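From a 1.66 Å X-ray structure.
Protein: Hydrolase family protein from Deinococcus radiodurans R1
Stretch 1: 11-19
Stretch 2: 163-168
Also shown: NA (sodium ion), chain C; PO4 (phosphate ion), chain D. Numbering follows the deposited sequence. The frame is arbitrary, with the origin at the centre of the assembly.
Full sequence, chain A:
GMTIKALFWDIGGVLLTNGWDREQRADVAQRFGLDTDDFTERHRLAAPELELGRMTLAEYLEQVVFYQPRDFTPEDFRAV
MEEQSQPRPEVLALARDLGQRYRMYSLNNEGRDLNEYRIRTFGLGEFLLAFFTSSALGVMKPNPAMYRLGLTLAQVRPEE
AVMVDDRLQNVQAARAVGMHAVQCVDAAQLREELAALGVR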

ATOM      1  N   ILE A  11       2.573   2.519  -0.399  1.00 33.47           N
ATOM      2  CA  ILE A  11       2.626   2.773   1.057  1.00 32.81           C
ATOM      3  C   ILE A  11       3.414   1.663   1.756  1.00 32.87           C
ATOM      4  O   ILE A  11       4.473   1.881   2.310  1.00 32.64           O
ATOM      5  CB  ILE A  11       1.269   2.995   1.672  1.00 32.32           C
ATOM      6  CG1 ILE A  11       0.589   4.196   0.982  1.00 35.71           C
ATOM      7  CG2 ILE A  11       1.377   3.240   3.195  1.00 35.84           C
ATOM      8  CD1 ILE A  11      -0.810   4.529   1.502  1.00 34.61           C
ATOM      9  N   GLY A  12       2.900   0.451   1.666  1.00 33.90           N
ATOM     10  CA  GLY A  12       3.583  -0.704   2.297  1.00 35.61           C
ATOM     11  C   GLY A  12       4.955  -0.998   1.714  1.00 35.92           C
ATOM     12  O   GLY A  12       5.088  -1.196   0.510  1.00 38.55           O
ATOM     13  N   GLY A  13       5.945  -1.053   2.583  1.00 35.32           N
ATOM     14  CA  GLY A  13       7.334  -1.294   2.221  1.00 36.42           C
ATOM     15  C   GLY A  13       8.093  -0.071   1.763  1.00 37.04           C
ATOM     16  O   GLY A  13       9.281  -0.151   1.419  1.00 37.90           O
ATOM     17  N   VAL A  14       7.398   1.057   1.790  1.00 35.19           N
ATOM     18  CA  VAL A  14       7.976   2.341   1.370  1.00 33.38           C
ATOM     19  C   VAL A  14       7.825   3.370   2.489  1.00 32.89           C
ATOM     20  O   VAL A  14       8.792   3.705   3.201  1.00 34.10           O
ATOM     21  CB  VAL A  14       7.367   2.809   0.039  1.00 34.17           C
ATOM     22  CG1 VAL A  14       7.874   4.178  -0.395  1.00 31.33           C
ATOM     23  CG2 VAL A  14       7.679   1.793  -1.081  1.00 35.95           C
ATOM     24  N   LEU A  15       6.592   3.818   2.675  1.00 33.38           N
ATOM     25  CA  LEU A  15       6.279   4.814   3.718  1.00 32.78           C
ATOM     26  C   LEU A  15       6.105   4.181   5.097  1.00 32.38           C
ATOM     27  O   LEU A  15       6.469   4.730   6.135  1.00 33.53           O
ATOM     28  CB  LEU A  15       5.007   5.577   3.350  1.00 34.21           C
ATOM     29  CG  LEU A  15       5.131   6.461   2.100  1.00 34.85           C
ATOM     30  CD1 LEU A  15       3.755   6.978   1.666  1.00 35.11           C
ATOM     31  CD2 LEU A  15       6.134   7.592   2.343  1.00 34.69           C
ATOM     32  N   LEU A  16       5.510   3.014   5.069  1.00 31.98           N
ATOM     33  CA  LEU A  16       5.238   2.207   6.267  1.00 32.56           C
ATOM     34  C   LEU A  16       5.633   0.784   5.996  1.00 34.44           C
ATOM     35  O   LEU A  16       5.937   0.407   4.868  1.00 33.93           O
ATOM     36  CB  LEU A  16       3.736   2.223   6.598  1.00 34.06           C
ATOM     37  CG  LEU A  16       3.001   3.581   6.755  1.00 31.76           C
ATOM     38  CD1 LEU A  16       1.485   3.352   6.958  1.00 31.78           C
ATOM     39  CD2 LEU A  16       3.602   4.431   7.862  1.00 32.92           C
ATOM     40  N   THR A  17       5.611  -0.004   7.053  1.00 35.34           N
ATOM     41  CA  THR A  17       5.781  -1.449   6.894  1.00 34.81           C
ATOM     42  C   THR A  17       4.567  -1.955   6.113  1.00 34.50           C
ATOM     43  O   THR A  17       3.578  -1.257   5.938  1.00 34.30           O
ATOM     44  CB  THR A  17       5.809  -2.182   8.259  1.00 36.35           C
ATOM     45  OG1 THR A  17       4.619  -1.861   8.994  1.00 36.40           O
ATOM     46  CG2 THR A  17       7.032  -1.796   9.042  1.00 37.03           C
ATOM     47  N   ASN A  18       4.643  -3.172   5.602  1.00 35.29           N
ATOM     48  CA  ASN A  18       3.449  -3.790   5.011  1.00 36.44           C
ATOM     49  C   ASN A  18       2.387  -3.920   6.093  1.00 37.71           C
ATOM     50  O   ASN A  18       2.704  -3.903   7.267  1.00 40.95           O
ATOM     51  CB  ASN A  18       3.764  -5.138   4.412  1.00 35.18           C
ATOM     52  CG  ASN A  18       4.623  -5.007   3.184  1.00 41.80           C
ATOM     53  OD1 ASN A  18       4.366  -4.147   2.353  1.00 43.28           O
ATOM     54  ND2 ASN A  18       5.666  -5.804   3.095  1.00 44.23           N
ATOM     55  N   GLY A  19       1.139  -3.948   5.683  1.00 37.57           N
ATOM     56  CA  GLY A  19       0.043  -4.011   6.649  1.00 37.58           C
ATOM     57  C   GLY A  19      -0.331  -5.407   7.094  1.00 36.38           C
ATOM     58  O   GLY A  19      -0.715  -5.635   8.231  1.00 35.80           O
HETATM   59  N   MSE A 163       6.285   6.884 -10.348  1.00 34.92           N
HETATM   60  CA  MSE A 163       5.840   5.853  -9.408  1.00 34.41           C
HETATM   61  C   MSE A 163       7.006   5.392  -8.536  1.00 34.73           C
HETATM   62  O   MSE A 163       8.111   5.115  -9.028  1.00 34.05           O
HETATM   63  CB  MSE A 163       5.318   4.621 -10.160  1.00 35.32           C
HETATM   64  CG  MSE A 163       4.919   3.446  -9.292  1.00 34.47           C
HETATM   65 SE   MSE A 163       3.232   3.869  -8.411  0.75 32.96          SE
HETATM   66  CE  MSE A 163       3.332   2.514  -6.934  1.00 34.20           C
ATOM     67  N   VAL A 164       6.740   5.330  -7.228  1.00 33.59           N
ATOM     68  CA  VAL A 164       7.696   4.853  -6.241  1.00 34.21           C
ATOM     69  C   VAL A 164       7.126   3.589  -5.584  1.00 33.18           C
ATOM     70  O   VAL A 164       6.068   3.636  -4.945  1.00 34.07           O
ATOM     71  CB  VAL A 164       7.968   5.898  -5.147  1.00 34.08           C
ATOM     72  CG1 VAL A 164       8.929   5.335  -4.106  1.00 33.67           C
ATOM     73  CG2 VAL A 164       8.504   7.265  -5.758  1.00 31.57           C
ATOM     74  N   ASP A 165       7.830   2.482  -5.745  1.00 33.87           N
ATOM     75  CA  ASP A 165       7.353   1.163  -5.218  1.00 33.86           C
ATOM     76  C   ASP A 165       8.550   0.359  -4.797  1.00 32.74           C
ATOM     77  O   ASP A 165       9.624   0.534  -5.332  1.00 32.79           O
ATOM     78  CB  ASP A 165       6.555   0.423  -6.284  1.00 34.56           C
ATOM     79  CG  ASP A 165       5.635  -0.666  -5.712  1.00 35.21           C
ATOM     80  OD1 ASP A 165       6.134  -1.770  -5.325  1.00 35.55           O
ATOM     81  OD2 ASP A 165       4.408  -0.422  -5.736  1.00 37.04           O
ATOM     82  N   ASP A 166       8.367  -0.575  -3.868  1.00 33.36           N
ATOM     83  CA  ASP A 166       9.518  -1.391  -3.450  1.00 34.21           C
ATOM     84  C   ASP A 166       9.697  -2.636  -4.265  1.00 34.60           C
ATOM     85  O   ASP A 166      10.714  -3.297  -4.145  1.00 35.61           O
ATOM     86  CB  ASP A 166       9.555  -1.752  -1.959  1.00 34.89           C
ATOM     87  CG  ASP A 166       8.406  -2.570  -1.504  1.00 40.91           C
ATOM     88  OD1 ASP A 166       7.307  -2.427  -2.063  1.00 40.27           O
ATOM     89  OD2 ASP A 166       8.585  -3.305  -0.528  1.00 47.49           O
ATOM     90  N   ARG A 167       8.690  -2.953  -5.082  1.00 33.95           N
ATOM     91  CA  ARG A 167       8.738  -4.166  -5.908  1.00 34.69           C
ATOM     92  C   ARG A 167       9.058  -3.842  -7.368  1.00 34.94           C
ATOM     93  O   ARG A 167       8.349  -3.075  -8.010  1.00 34.97           O
ATOM     94  CB  ARG A 167       7.402  -4.923  -5.827  1.00 37.11           C
ATOM     95  CG  ARG A 167       7.016  -5.297  -4.414  1.00 39.88           C
ATOM     96  CD  ARG A 167       5.685  -6.068  -4.364  1.00 44.27           C
ATOM     97  NE  ARG A 167       5.070  -6.063  -3.029  1.00 49.34           N
ATOM     98  CZ  ARG A 167       5.041  -7.116  -2.223  1.00 56.84           C
ATOM     99  NH1 ARG A 167       5.549  -8.265  -2.622  1.00 54.27           N
ATOM    100  NH2 ARG A 167       4.473  -7.018  -1.032  1.00 58.28           N
ATOM    101  N   LEU A 168      10.067  -4.531  -7.887  1.00 33.59           N
ATOM    102  CA  LEU A 168      10.498  -4.370  -9.270  1.00 33.20           C
ATOM    103  C   LEU A 168       9.341  -4.620 -10.241  1.00 32.73           C
ATOM    104  O   LEU A 168       9.196  -3.904 -11.210  1.00 32.52           O
ATOM    105  CB  LEU A 168      11.650  -5.287  -9.610  1.00 34.51           C
ATOM    106  CG  LEU A 168      12.176  -5.190 -11.038  1.00 34.56           C
ATOM    107  CD1 LEU A 168      12.771  -3.813 -11.365  1.00 35.97           C
ATOM    108  CD2 LEU A 168      13.192  -6.323 -11.212  1.00 40.86           C
TER
HETATM  109 NA    NA C 200       5.074  -2.294  -1.491  1.00 25.67          NA
HETATM  110  P   PO4 D 201       1.074  -1.508  -0.920  0.75 27.09           P
HETATM  111  O1  PO4 D 201       0.636  -1.415  -2.310  0.75 21.14           O
HETATM  112  O2  PO4 D 201       2.545  -1.936  -0.872  0.75 26.60           O
HETATM  113  O3  PO4 D 201       0.758  -0.300  -0.024  0.75 24.64           O
HETATM  114  O4  PO4 D 201       0.409  -2.678  -0.195  0.75 28.79           O
HETATM  115  O   HOH W   1      10.683  -2.572   1.299  1.00 52.13           O
HETATM  116  O   HOH W   2       5.313  -4.191  -0.149  1.00 41.99           O
HETATM  117  O   HOH W   3       4.590  -3.209  -3.492  1.00 25.51           O

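The two stretches meet in a small contact held together chiefly by a shared sodium ion and bridging waters, with a modest apolar patch beside them and no direct hydrogen bond from one stretch to the other. Only 226 Å² is buried, both sides summed, and the backbones come closest at Gly-13 and Asp-166, whose CA atoms are 6.1 Å apart.

The sodium joins the stretches through one oxygen from each: Gly-12 O and Asp-166 OD1 both lie 2.3 Å from NA. These two oxygens are 3.6 Å from each other, a separation that reflects their common attachment to the cation. Waters 2 and 3 also bind the metal, their oxygens 2.3 and 2.2 Å from NA, as does the phosphate, with O2 at 2.6 Å from NA; a further ligand comes from elsewhere in the structure. The phosphate is in turn anchored to the first stretch, where Gly-12 N donates to PO4 O3 over 2.8 Å.

Asp-166, at chi1 62° (p), directs its CA-to-CB bond toward the first stretch and contributes both carboxylate oxygens. While OD1 serves the metal, OD2 packs against Gly-13, 3.6 Å from its CA. The fit depends on the absence of a side chain: an ideal CB on Gly-13 would lie 2.2 Å from Asp-166 OD2, a clash, and the positive phi of 83° independently favours glycine. Water 1 spans the same junction, 2.8 Å from Gly-13 O and 2.9 Å from Asp-166 OD2.

Alongside this polar centre, Val-14 supplies the apolar component. Its CG1 meets Val-164 CG1 at 4.0 Å, whereas its CG2 rests against the backbone where the strand ends, 3.7 Å from Asp-166 N and 4.1 Å from Asp-165 C. Both valines are buried and have chi1 near 180° (t). The loop around Val-14 is tightly folded, with Val-14 N donating to Ile-11 O at 3.1 Å and Gly-13 N to Leu-16 O at 2.7 Å.

Asn-18 and Arg-167 are linked by solvent. Asn-18 OD1 and Arg-167 NH2 are 4.4 Å apart, too far for a direct hydrogen bond, but water 2 donates to Asn-18 OD1 at 2.7 Å and accepts a weak bond from Arg-167 NH2 at 3.1 Å. Asp-165 points its CA-to-CB bond away from the first stretch and instead braces its own: Arg-167 N donates to Asp-165 OD1 at 2.8 Å, with an angle of 161°.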